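Local coordinates for ABC transporter, periplasmic solute-binding protein (Rhizobium meliloti, PDB 4WED) that probably captures a peptide or nickel-containing solute in the periplasm and delivers it to an ABC transporter of the inner membrane, at residues L163-P168 with G424-P429; N319-A324 with K477-L482; F420-A425 with F430-A435; L436-F441 with P458-A463. All coordinates share one frame; numbering follows the deposited sequence.

Interaction 1: L163-P168 with G424-P429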
loop_
_atom_site.group_PDB
_atom_site.type_symbol
_atom_site.label_atom_id
_atom_site.label_comp_id
_atom_site.label_asym_id
_atom_site.label_seq_id
_atom_site.Cartn_x
_atom_site.Cartn_y
_atom_site.Cartn_z
ATOM N N LEU A 163 -5.560 9.901 -8.755
ATOM C CA LEU A 163 -5.388 10.000 -10.189
ATOM C C LEU A 163 -4.090 9.319 -10.626
ATOM O O LEU A 163 -3.830 9.193 -11.831
ATOM C CB LEU A 163 -5.387 11.465 -10.649
ATOM C CG LEU A 163 -6.728 12.261 -10.576
ATOM C CD1 LEU A 163 -6.534 13.754 -10.833
ATOM C CD2 LEU A 163 -7.778 11.717 -11.507
ATOM N N SER A 164 -3.257 8.949 -9.656
ATOM C CA SER A 164 -2.057 8.143 -9.923
ATOM C C SER A 164 -2.380 6.645 -10.046
ATOM O O SER A 164 -1.540 5.926 -10.445
ATOM C CB SER A 164 -1.025 8.330 -8.853
ATOM O OG SER A 164 -1.425 7.673 -7.650
ATOM N N TYR A 165 -3.606 6.192 -9.770
ATOM C CA TYR A 165 -3.845 4.757 -9.681
ATOM C C TYR A 165 -3.648 4.051 -11.021
ATOM O O TYR A 165 -3.688 4.669 -12.088
ATOM C CB TYR A 165 -5.275 4.458 -9.224
ATOM C CG TYR A 165 -5.623 4.763 -7.800
ATOM C CD1 TYR A 165 -4.728 5.397 -6.931
ATOM C CD2 TYR A 165 -6.912 4.492 -7.335
ATOM C CE1 TYR A 165 -5.110 5.727 -5.643
ATOM C CE2 TYR A 165 -7.290 4.809 -6.042
ATOM C CZ TYR A 165 -6.399 5.438 -5.212
ATOM O OH TYR A 165 -6.794 5.722 -3.930
ATOM N N THR A 166 -3.462 2.744 -10.928
ATOM C CA THR A 166 -3.212 1.910 -12.091
ATOM C C THR A 166 -4.525 1.871 -12.838
ATOM O O THR A 166 -4.553 2.046 -14.019
ATOM C CB THR A 166 -2.676 0.500 -11.723
ATOM O OG1 THR A 166 -1.341 0.624 -11.180
ATOM C CG2 THR A 166 -2.595 -0.419 -12.981
ATOM N N ARG A 167 -5.625 1.677 -12.135
ATOM C CA ARG A 167 -6.940 1.710 -12.759
ATOM C C ARG A 167 -7.903 2.379 -11.801
ATOM O O ARG A 167 -7.691 2.306 -10.604
ATOM C CB ARG A 167 -7.410 0.293 -13.042
ATOM C CG ARG A 167 -7.540 -0.546 -11.792
ATOM C CD ARG A 167 -8.296 -1.828 -12.044
ATOM N NE ARG A 167 -7.443 -2.814 -12.680
ATOM C CZ ARG A 167 -7.270 -4.049 -12.243
ATOM N NH1 ARG A 167 -7.894 -4.474 -11.165
ATOM N NH2 ARG A 167 -6.464 -4.851 -12.896
ATOM N N PRO A 168 -8.966 3.019 -12.285
ATOM C CA PRO A 168 -9.337 3.142 -13.701
ATOM C C PRO A 168 -8.862 4.422 -14.379
ATOM O O PRO A 168 -9.344 4.798 -15.442
ATOM C CB PRO A 168 -10.850 3.217 -13.611
ATOM C CG PRO A 168 -11.070 4.051 -12.403
ATOM C CD PRO A 168 -10.008 3.611 -11.424
ATOM N N GLY A 424 -1.856 0.460 2.902
ATOM C CA GLY A 424 -0.652 0.647 2.070
ATOM C C GLY A 424 -0.805 1.648 0.909
ATOM O O GLY A 424 -1.892 2.148 0.639
ATOM N N ALA A 425 0.302 1.968 0.238
ATOM C CA ALA A 425 0.291 2.901 -0.870
ATOM C C ALA A 425 -0.550 2.288 -1.944
ATOM O O ALA A 425 -0.478 1.090 -2.095
ATOM C CB ALA A 425 1.685 3.118 -1.391
ATOM N N PRO A 426 -1.331 3.059 -2.710
ATOM C CA PRO A 426 -1.366 4.511 -2.707
ATOM C C PRO A 426 -2.585 5.102 -1.986
ATOM O O PRO A 426 -2.920 6.260 -2.209
ATOM C CB PRO A 426 -1.504 4.822 -4.195
ATOM C CG PRO A 426 -2.386 3.710 -4.705
ATOM C CD PRO A 426 -2.094 2.512 -3.841
ATOM N N TYR A 427 -3.192 4.315 -1.102
ATOM C CA TYR A 427 -4.396 4.670 -0.396
ATOM C C TYR A 427 -4.131 5.436 0.933
ATOM O O TYR A 427 -5.069 5.904 1.582
ATOM C CB TYR A 427 -5.173 3.421 -0.067
ATOM C CG TYR A 427 -5.332 2.422 -1.202
ATOM C CD1 TYR A 427 -6.093 2.738 -2.344
ATOM C CD2 TYR A 427 -4.740 1.155 -1.139
ATOM C CE1 TYR A 427 -6.213 1.870 -3.384
ATOM C CE2 TYR A 427 -4.892 0.264 -2.199
ATOM C CZ TYR A 427 -5.613 0.638 -3.310
ATOM O OH TYR A 427 -5.812 -0.246 -4.337
ATOM N N ASP A 428 -2.892 5.536 1.363
ATOM C CA ASP A 428 -2.645 5.959 2.743
ATOM C C ASP A 428 -1.992 7.313 2.700
ATOM O O ASP A 428 -1.286 7.604 1.756
ATOM C CB ASP A 428 -1.717 4.952 3.498
ATOM C CG ASP A 428 -2.474 3.824 4.141
ATOM O OD1 ASP A 428 -3.694 3.957 4.278
ATOM O OD2 ASP A 428 -1.874 2.771 4.448
ATOM N N PRO A 429 -2.150 8.114 3.752
ATOM C CA PRO A 429 -2.649 7.663 5.071
ATOM C C PRO A 429 -4.135 7.757 5.269
ATOM O O PRO A 429 -4.659 7.150 6.211
ATOM C CB PRO A 429 -1.929 8.606 6.048
ATOM C CG PRO A 429 -1.616 9.820 5.240
ATOM C CD PRO A 429 -1.312 9.332 3.864
HETATM O O HOH W 1 -5.418 7.581 -2.522
#

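Interaction 2: N319-A324 with K477-L482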
loop_
_atom_site.group_PDB
_atom_site.type_symbol
_atom_site.label_atom_id
_atom_site.label_comp_id
_atom_site.label_asym_id
_atom_site.label_seq_id
_atom_site.Cartn_x
_atom_site.Cartn_y
_atom_site.Cartn_z
ATOM N N ASN A 319 6.020 4.425 13.930
ATOM C CA ASN A 319 4.875 5.228 13.485
ATOM C C ASN A 319 3.858 4.349 12.802
ATOM O O ASN A 319 4.187 3.270 12.273
ATOM C CB ASN A 319 5.339 6.277 12.505
ATOM C CG ASN A 319 6.286 7.244 13.135
ATOM O OD1 ASN A 319 7.307 6.841 13.673
ATOM N ND2 ASN A 319 5.944 8.507 13.125
HETATM N N MSE A 320 2.612 4.788 12.830
HETATM C CA MSE A 320 1.572 4.038 12.166
HETATM C C MSE A 320 1.884 3.897 10.719
HETATM O O MSE A 320 1.519 2.899 10.104
HETATM C CB MSE A 320 0.232 4.707 12.300
HETATM C CG MSE A 320 -0.935 3.800 11.868
HETATM SE SE MSE A 320 -2.636 4.876 11.994
HETATM C CE MSE A 320 -3.820 3.713 10.896
ATOM N N PHE A 321 2.539 4.890 10.142
ATOM C CA PHE A 321 2.863 4.852 8.737
ATOM C C PHE A 321 4.343 5.058 8.590
ATOM O O PHE A 321 4.913 5.972 9.226
ATOM C CB PHE A 321 2.163 5.954 8.007
ATOM C CG PHE A 321 0.692 5.845 8.049
ATOM C CD1 PHE A 321 0.034 4.803 7.367
ATOM C CD2 PHE A 321 -0.066 6.786 8.734
ATOM C CE1 PHE A 321 -1.349 4.692 7.390
ATOM C CE2 PHE A 321 -1.435 6.677 8.748
ATOM C CZ PHE A 321 -2.084 5.629 8.072
ATOM N N SER A 322 4.964 4.231 7.748
ATOM C CA SER A 322 6.390 4.416 7.445
ATOM C C SER A 322 6.601 5.709 6.659
ATOM O O SER A 322 5.654 6.292 6.119
ATOM C CB SER A 322 6.982 3.209 6.685
ATOM O OG SER A 322 6.868 3.368 5.275
ATOM N N ALA A 323 7.860 6.126 6.600
ATOM C CA ALA A 323 8.307 7.373 5.922
ATOM C C ALA A 323 8.117 7.337 4.394
ATOM O O ALA A 323 8.077 8.366 3.733
ATOM C CB ALA A 323 9.781 7.611 6.270
ATOM N N ALA A 324 8.005 6.129 3.844
ATOM C CA ALA A 324 7.673 5.928 2.454
ATOM C C ALA A 324 6.323 6.580 2.087
ATOM O O ALA A 324 6.103 6.930 0.916
ATOM C CB ALA A 324 7.641 4.423 2.137
ATOM N N LYS A 477 -1.570 16.264 14.189
ATOM C CA LYS A 477 -2.334 16.248 15.422
ATOM C C LYS A 477 -3.036 14.913 15.622
ATOM O O LYS A 477 -3.200 14.455 16.759
ATOM C CB LYS A 477 -3.374 17.364 15.444
ATOM C CG LYS A 477 -2.822 18.765 15.222
ATOM C CD LYS A 477 -3.955 19.765 15.295
ATOM C CE LYS A 477 -4.342 20.027 16.747
ATOM N NZ LYS A 477 -5.658 20.706 16.846
ATOM N N VAL A 478 -3.458 14.281 14.532
ATOM C CA VAL A 478 -3.972 12.913 14.662
ATOM C C VAL A 478 -2.873 12.029 15.287
ATOM O O VAL A 478 -3.114 11.345 16.276
ATOM C CB VAL A 478 -4.489 12.353 13.325
ATOM C CG1 VAL A 478 -4.888 10.873 13.462
ATOM C CG2 VAL A 478 -5.676 13.168 12.849
ATOM N N TYR A 479 -1.663 12.113 14.750
ATOM C CA TYR A 479 -0.541 11.242 15.181
ATOM C C TYR A 479 -0.085 11.524 16.601
ATOM O O TYR A 479 0.303 10.589 17.302
ATOM C CB TYR A 479 0.653 11.420 14.258
ATOM C CG TYR A 479 0.404 11.147 12.810
ATOM C CD1 TYR A 479 -0.378 10.042 12.407
ATOM C CD2 TYR A 479 0.995 11.926 11.825
ATOM C CE1 TYR A 479 -0.565 9.728 11.065
ATOM C CE2 TYR A 479 0.799 11.638 10.478
ATOM C CZ TYR A 479 0.010 10.530 10.108
ATOM O OH TYR A 479 -0.203 10.194 8.789
ATOM N N ASP A 480 -0.157 12.797 17.033
ATOM C CA ASP A 480 0.194 13.163 18.427
ATOM C C ASP A 480 -0.823 12.607 19.388
ATOM O O ASP A 480 -0.489 12.099 20.455
ATOM C CB ASP A 480 0.251 14.666 18.645
ATOM C CG ASP A 480 1.232 15.375 17.718
ATOM O OD1 ASP A 480 2.153 14.730 17.164
ATOM O OD2 ASP A 480 1.078 16.615 17.547
ATOM N N TRP A 481 -2.083 12.701 19.011
ATOM C CA TRP A 481 -3.119 12.112 19.838
ATOM C C TRP A 481 -2.869 10.625 20.085
ATOM O O TRP A 481 -2.888 10.123 21.225
ATOM C CB TRP A 481 -4.478 12.258 19.170
ATOM C CG TRP A 481 -5.532 12.013 20.118
ATOM C CD1 TRP A 481 -6.024 12.894 21.013
ATOM C CD2 TRP A 481 -6.186 10.774 20.364
ATOM N NE1 TRP A 481 -6.974 12.294 21.792
ATOM C CE2 TRP A 481 -7.102 10.989 21.406
ATOM C CE3 TRP A 481 -6.088 9.499 19.806
ATOM C CZ2 TRP A 481 -7.941 9.982 21.892
ATOM C CZ3 TRP A 481 -6.924 8.485 20.299
ATOM C CH2 TRP A 481 -7.830 8.738 21.332
ATOM N N LEU A 482 -2.662 9.923 18.993
ATOM C CA LEU A 482 -2.528 8.477 19.063
ATOM C C LEU A 482 -1.328 8.091 19.945
ATOM O O LEU A 482 -1.426 7.189 20.772
ATOM C CB LEU A 482 -2.335 7.884 17.664
ATOM C CG LEU A 482 -3.520 7.922 16.713
ATOM C CD1 LEU A 482 -3.046 7.761 15.275
ATOM C CD2 LEU A 482 -4.528 6.829 17.044
#

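Interaction 3: F420-A425 with F430-A435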
loop_
_atom_site.group_PDB
_atom_site.type_symbol
_atom_site.label_atom_id
_atom_site.label_comp_id
_atom_site.label_asym_id
_atom_site.label_seq_id
_atom_site.Cartn_x
_atom_site.Cartn_y
_atom_site.Cartn_z
ATOM N N PHE A 420 -4.120 -5.575 12.974
ATOM C CA PHE A 420 -4.560 -4.963 11.768
ATOM C C PHE A 420 -3.362 -4.714 10.910
ATOM O O PHE A 420 -2.228 -4.599 11.390
ATOM C CB PHE A 420 -5.196 -3.625 12.085
ATOM C CG PHE A 420 -6.501 -3.745 12.784
ATOM C CD1 PHE A 420 -6.551 -4.071 14.121
ATOM C CD2 PHE A 420 -7.687 -3.515 12.108
ATOM C CE1 PHE A 420 -7.766 -4.183 14.775
ATOM C CE2 PHE A 420 -8.911 -3.632 12.761
ATOM C CZ PHE A 420 -8.949 -3.969 14.094
ATOM N N LEU A 421 -3.639 -4.609 9.630
ATOM C CA LEU A 421 -2.690 -4.245 8.611
ATOM C C LEU A 421 -3.241 -3.020 7.975
ATOM O O LEU A 421 -4.384 -2.996 7.696
ATOM C CB LEU A 421 -2.608 -5.341 7.548
ATOM C CG LEU A 421 -1.783 -6.581 7.916
ATOM C CD1 LEU A 421 -2.087 -7.657 6.908
ATOM C CD2 LEU A 421 -0.306 -6.327 7.926
ATOM N N THR A 422 -2.419 -1.996 7.774
ATOM C CA THR A 422 -2.831 -0.850 7.008
ATOM C C THR A 422 -3.022 -1.195 5.529
ATOM O O THR A 422 -2.599 -2.219 5.034
ATOM C CB THR A 422 -1.888 0.389 7.171
ATOM O OG1 THR A 422 -0.536 0.107 6.757
ATOM C CG2 THR A 422 -1.889 0.867 8.606
ATOM N N TYR A 423 -3.696 -0.306 4.837
ATOM C CA TYR A 423 -4.038 -0.516 3.460
ATOM C C TYR A 423 -2.806 -0.413 2.556
ATOM O O TYR A 423 -2.743 -1.125 1.525
ATOM C CB TYR A 423 -5.108 0.494 3.031
ATOM C CG TYR A 423 -6.500 0.266 3.603
ATOM C CD1 TYR A 423 -6.769 -0.807 4.412
ATOM C CD2 TYR A 423 -7.565 1.109 3.272
ATOM C CE1 TYR A 423 -8.038 -1.025 4.905
ATOM C CE2 TYR A 423 -8.850 0.868 3.741
ATOM C CZ TYR A 423 -9.067 -0.203 4.571
ATOM O OH TYR A 423 -10.293 -0.507 5.102
ATOM N N GLY A 424 -1.856 0.460 2.902
ATOM C CA GLY A 424 -0.652 0.647 2.070
ATOM C C GLY A 424 -0.805 1.648 0.909
ATOM O O GLY A 424 -1.892 2.148 0.639
ATOM N N ALA A 425 0.302 1.968 0.238
ATOM C CA ALA A 425 0.291 2.901 -0.870
ATOM C C ALA A 425 -0.550 2.288 -1.944
ATOM O O ALA A 425 -0.478 1.090 -2.095
ATOM C CB ALA A 425 1.685 3.118 -1.391
ATOM N N PHE A 430 -4.829 8.474 4.377
ATOM C CA PHE A 430 -6.234 8.762 4.625
ATOM C C PHE A 430 -7.129 7.548 4.553
ATOM O O PHE A 430 -8.099 7.470 5.326
ATOM C CB PHE A 430 -6.739 9.899 3.731
ATOM C CG PHE A 430 -6.223 11.256 4.146
ATOM C CD1 PHE A 430 -6.526 11.774 5.405
ATOM C CD2 PHE A 430 -5.428 12.024 3.290
ATOM C CE1 PHE A 430 -6.046 13.039 5.806
ATOM C CE2 PHE A 430 -4.958 13.285 3.666
ATOM C CZ PHE A 430 -5.254 13.793 4.937
ATOM N N GLY A 431 -6.810 6.596 3.666
ATOM C CA GLY A 431 -7.617 5.367 3.535
ATOM C C GLY A 431 -7.693 4.616 4.852
ATOM O O GLY A 431 -8.763 4.250 5.299
ATOM N N SER A 432 -6.545 4.423 5.496
ATOM C CA SER A 432 -6.483 3.669 6.742
ATOM C C SER A 432 -6.970 4.463 7.922
ATOM O O SER A 432 -7.671 3.928 8.774
ATOM C CB SER A 432 -5.047 3.214 7.028
ATOM O OG SER A 432 -4.597 2.314 6.021
ATOM N N LEU A 433 -6.579 5.730 7.982
ATOM C CA LEU A 433 -7.046 6.599 9.031
ATOM C C LEU A 433 -8.551 6.648 9.097
ATOM O O LEU A 433 -9.144 6.496 10.158
ATOM C CB LEU A 433 -6.557 8.023 8.813
ATOM C CG LEU A 433 -5.170 8.287 9.364
ATOM C CD1 LEU A 433 -4.830 9.766 9.230
ATOM C CD2 LEU A 433 -5.047 7.849 10.829
ATOM N N VAL A 434 -9.158 6.911 7.957
ATOM C CA VAL A 434 -10.574 7.032 7.906
ATOM C C VAL A 434 -11.221 5.678 8.174
ATOM O O VAL A 434 -12.107 5.571 9.028
ATOM C CB VAL A 434 -11.007 7.584 6.536
ATOM C CG1 VAL A 434 -12.493 7.364 6.298
ATOM C CG2 VAL A 434 -10.681 9.086 6.451
ATOM N N ALA A 435 -10.788 4.647 7.444
ATOM C CA ALA A 435 -11.455 3.362 7.508
ATOM C C ALA A 435 -11.282 2.690 8.872
ATOM O O ALA A 435 -12.209 2.024 9.345
ATOM C CB ALA A 435 -10.956 2.451 6.415
#

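Interaction 4: L436-F441 with P458-A463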
loop_
_atom_site.group_PDB
_atom_site.type_symbol
_atom_site.label_atom_id
_atom_site.label_comp_id
_atom_site.label_asym_id
_atom_site.label_seq_id
_atom_site.Cartn_x
_atom_site.Cartn_y
_atom_site.Cartn_z
ATOM N N LEU A 436 -10.120 2.878 9.506
ATOM C CA LEU A 436 -9.802 2.143 10.715
ATOM C C LEU A 436 -9.895 2.982 11.985
ATOM O O LEU A 436 -9.829 2.439 13.082
ATOM C CB LEU A 436 -8.387 1.560 10.631
ATOM C CG LEU A 436 -8.085 0.608 9.461
ATOM C CD1 LEU A 436 -6.632 0.135 9.580
ATOM C CD2 LEU A 436 -9.012 -0.599 9.413
ATOM N N CYS A 437 -10.011 4.292 11.841
ATOM C CA CYS A 437 -9.950 5.155 12.997
ATOM C C CYS A 437 -11.106 6.134 13.160
ATOM O O CYS A 437 -11.370 6.549 14.273
ATOM C CB CYS A 437 -8.638 5.908 13.006
ATOM S SG CYS A 437 -7.203 4.828 13.167
ATOM N N LEU A 438 -11.802 6.508 12.094
ATOM C CA LEU A 438 -12.934 7.417 12.240
ATOM C C LEU A 438 -14.194 6.642 12.691
ATOM O O LEU A 438 -14.674 5.769 11.960
ATOM C CB LEU A 438 -13.187 8.167 10.916
ATOM C CG LEU A 438 -14.249 9.329 10.856
ATOM C CD1 LEU A 438 -13.801 10.644 11.468
ATOM C CD2 LEU A 438 -14.626 9.614 9.422
ATOM N N SER A 439 -14.724 6.955 13.881
ATOM C CA SER A 439 -15.998 6.346 14.359
ATOM C C SER A 439 -17.112 6.336 13.328
ATOM O O SER A 439 -17.737 5.312 13.119
ATOM C CB SER A 439 -16.566 7.054 15.596
ATOM O OG SER A 439 -15.929 6.612 16.770
ATOM N N THR A 440 -17.381 7.496 12.728
ATOM C CA THR A 440 -18.543 7.673 11.877
ATOM C C THR A 440 -18.452 6.865 10.577
ATOM O O THR A 440 -19.461 6.505 10.030
ATOM C CB THR A 440 -18.786 9.166 11.583
ATOM O OG1 THR A 440 -17.603 9.756 11.050
ATOM C CG2 THR A 440 -19.168 9.903 12.851
ATOM N N PHE A 441 -17.250 6.534 10.111
ATOM C CA PHE A 441 -17.083 5.686 8.915
ATOM C C PHE A 441 -17.231 4.208 9.273
ATOM O O PHE A 441 -16.437 3.664 10.033
ATOM C CB PHE A 441 -15.730 5.939 8.238
ATOM C CG PHE A 441 -15.554 5.208 6.915
ATOM C CD1 PHE A 441 -15.121 3.878 6.888
ATOM C CD2 PHE A 441 -15.794 5.859 5.687
ATOM C CE1 PHE A 441 -14.945 3.214 5.687
ATOM C CE2 PHE A 441 -15.618 5.182 4.481
ATOM C CZ PHE A 441 -15.194 3.867 4.482
ATOM N N PRO A 458 -12.812 14.454 15.607
ATOM C CA PRO A 458 -12.597 15.838 15.212
ATOM C C PRO A 458 -11.257 16.086 14.544
ATOM O O PRO A 458 -11.143 16.895 13.648
ATOM C CB PRO A 458 -12.691 16.589 16.542
ATOM C CG PRO A 458 -13.625 15.775 17.350
ATOM C CD PRO A 458 -13.312 14.350 16.989
ATOM N N LEU A 459 -10.242 15.377 14.975
ATOM C CA LEU A 459 -8.902 15.600 14.462
ATOM C C LEU A 459 -8.785 14.945 13.112
ATOM O O LEU A 459 -8.165 15.500 12.197
ATOM C CB LEU A 459 -7.880 14.992 15.416
ATOM C CG LEU A 459 -7.952 15.504 16.853
ATOM C CD1 LEU A 459 -7.050 14.631 17.737
ATOM C CD2 LEU A 459 -7.556 16.979 16.901
ATOM N N ILE A 460 -9.392 13.775 12.963
ATOM C CA ILE A 460 -9.397 13.132 11.631
ATOM C C ILE A 460 -10.164 13.978 10.613
ATOM O O ILE A 460 -9.638 14.244 9.521
ATOM C CB ILE A 460 -9.930 11.682 11.657
ATOM C CG1 ILE A 460 -9.030 10.797 12.538
ATOM C CG2 ILE A 460 -9.977 11.100 10.238
ATOM C CD1 ILE A 460 -9.620 9.430 12.821
ATOM N N ASN A 461 -11.375 14.429 10.989
ATOM C CA ASN A 461 -12.202 15.322 10.149
ATOM C C ASN A 461 -11.484 16.598 9.715
ATOM O O ASN A 461 -11.588 17.045 8.567
ATOM C CB ASN A 461 -13.495 15.694 10.882
ATOM C CG ASN A 461 -14.469 14.517 11.002
ATOM O OD1 ASN A 461 -14.538 13.619 10.131
ATOM N ND2 ASN A 461 -15.246 14.524 12.076
ATOM N N ALA A 462 -10.752 17.191 10.643
ATOM C CA ALA A 462 -10.013 18.413 10.340
ATOM C C ALA A 462 -8.913 18.076 9.340
ATOM O O ALA A 462 -8.714 18.785 8.359
ATOM C CB ALA A 462 -9.440 19.021 11.610
ATOM N N ALA A 463 -8.220 16.973 9.565
ATOM C CA ALA A 463 -7.189 16.545 8.613
ATOM C C ALA A 463 -7.740 16.247 7.207
ATOM O O ALA A 463 -7.102 16.576 6.197
ATOM C CB ALA A 463 -6.478 15.349 9.149
#

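Interaction 1: L163-P168 with G424-P429
Tyr165 presents its ring to two neighbours of loop 424-429, the pyrrolidine of Pro426 and the phenol of Tyr427. The two aromatic rings form an offset edge-to-face pair, the edge of Tyr427 directed toward the face of Tyr165, with centroids 5.6 Å apart and planes at 78°. Tyr165 OH lies near the plane of the Tyr427 ring, 3.5 Å from Tyr427 CD1. Pro426 approaches the Tyr165 ring obliquely and touches it with CG, 3.5 Å from Tyr165 CE1. Its own CD sits over the centre of the Tyr427 ring, 3.8 Å above the plane, so the proline covers one face of the Tyr427 ring from within the loop. The cis peptide before Pro426 belongs to this tight turn, which Tyr427 N closes onto Gly424 O. With CG anti to its carbonyl carbon (chi1 -71°), Tyr165 brings its hydroxyl close to the opposing loop. There a water bridges the segments, 2.7 Å from Tyr165 OH and donating over 2.8 Å to Pro426 O, a carbonyl that also accepts from Gln161. A leucine in place of Tyr165 would probably leave the water without its phenolic partner and deprive the Tyr427 edge of an aromatic face. A glycerol, probably from the crystallisation liquor, lies beside Tyr427 and is bonded by the backbone N of Thr166 and of Arg167. The contact therefore joins two loops far apart in sequence through aromatic and proline surfaces plus one shared water, a mostly apolar junction with a single polar bridge, beside a spot able to hold a small polyol.

Interaction 2: N319-A324 with K477-L482
Aromatic packing links Phe321 and Tyr479, whose side chains cross at about a right angle. The phenol of Tyr479 comes to the rim of the Phe321 ring: Tyr479 CE1 lies in the plane of that ring at its edge, 3.8 Å from Phe321 CD2, and Tyr479 OH is nearer still, 3.4 Å from the same Phe321 CD2. The hydroxyl spends its polarity elsewhere, in a hydrogen bond with Tyr327 O, and meets Phe321 through packing alone. The other apolar contact is looser. Residue 320 is selenomethionine, and Met320 SE stands 4.4 Å from CD1 of Leu482, three residues on from Tyr479 in the helix. The Met320 chain is fully extended, with CG anti to the backbone N (chi1 -168°), and this stretch carries the selenium out toward helix 471-485. On the way Met320 CG passes over the centre of the Phe321 ring, 4.2 Å above its plane, so one face of the ring is covered from within its own loop. The polar groups of the loop turn to other parts of the chain: Met320 O accepts from Thr274 OG1, and both ends of the Asn319 amide are held by backbone atoms of Lys330 and Phe332. Loop 319-324 is thus fixed by its own polar partners, while its union with the helix rests on van der Waals contact between a ring edge, a phenol, a selenium atom and a leucine methyl, with the tyrosine hydroxyl satisfied by Tyr327 O.

Interaction 3: F420-A425 with F430-A435
The turn that leads from strand 417-421 into helix 430-437 folds back on itself here, Thr422 and Tyr423 meeting the first turns of the helix. Tyr423 N donates to Ser432 OG over 3.0 Å in a nearly straight bond, 175° at the hydrogen. Ser432 OG is anti to its own carbonyl carbon (chi1 -64°), a setting that brings it up to the chain just past the strand, where it also packs 3.5 Å from Thr422 CB. The same hydroxyl bonds Asp428 OD1, presumably giving its proton to the carboxylate. The Tyr423 ring then runs along the helix. Ser432 CA lies over one of its faces, Gly431 O is 3.7 Å from Tyr423 CE2, and Ala435 CB comes within 3.3 Å of Tyr423 OH. Gly431 suits this path, since a CB there would stand only 3.5 Å from Tyr423 CD2. Replacing Ser432 with an alanine would probably leave Tyr423 N without its acceptor and Asp428 OD1 without this hydroxyl. Thr422 OG1 turns to Thr274 N in the adjoining strand 274-279, and so ties the turn to the sheet. One serine hydroxyl, accepting from a backbone amide and bonded to a carboxylate, thereby ties the chain leaving the strand, the loop and the helix together, and small residues beside it let an aromatic ring lie close to the helix backbone.

Interaction 4: L436-F441 with P458-A463
Ile460 reaches from helix 457-465 to the end of helix 430-437, meeting Leu438 near its root and Cys437 at its tip. Its CB is 4.0 Å from Leu438 CD1, and the CG2 branch touches that same methyl. CG1, anti to the carbonyl carbon (chi1 -62°), carries the chain on to CD1, which rests against the backbone as the helix ends: Ile460 CD1 lies 3.6 Å from Cys437 C and 3.7 Å from Leu438 N. Cys437 CB closes the tip, 3.7 Å from Ile460 CD1. On the more exposed flank Asn461 crosses Leu438 at about a right angle, its carbonyl oxygen OD1 only 3.3 Å from Leu438 CD1, a packing contact of an amide with a methyl. Leu438 is the first residue to leave helical geometry, and from there on the chain is held by polar bonds: Ser439 N to Asp457 OD1, and Lys448 NZ to the carbonyls of Leu438 and Phe441. Ile460 also rests on Val478, so it touches both the C-terminal end of helix 430-437 and helix 471-485, and helix 457-465 packs beside the two.

Overall arrangement
Interactions 1 and 3 are buried near the middle of the chain, each centred about 8 Å from the chain's centre, and share Gly424 and Ala425; interaction 2, centred about 16 Å out, is also buried, and interaction 4, about 20 Å out, only partly. Interaction 3 uses the first turns of helix 430-437 and interaction 4 its C-terminal end, while helix 471-485 of interaction 2 packs against helix 457-465 of interaction 4. Phe321 of interaction 2 touches Asp428 and Pro429 of interaction 1 and Ser432 of interaction 3, joining three contacts. Chemistry differs with place: interaction 3 has a direct hydrogen bond, interaction 1 a water bridge beside aromatic packing, and interactions 2 and 4 pack without direct polar bonds between their segments.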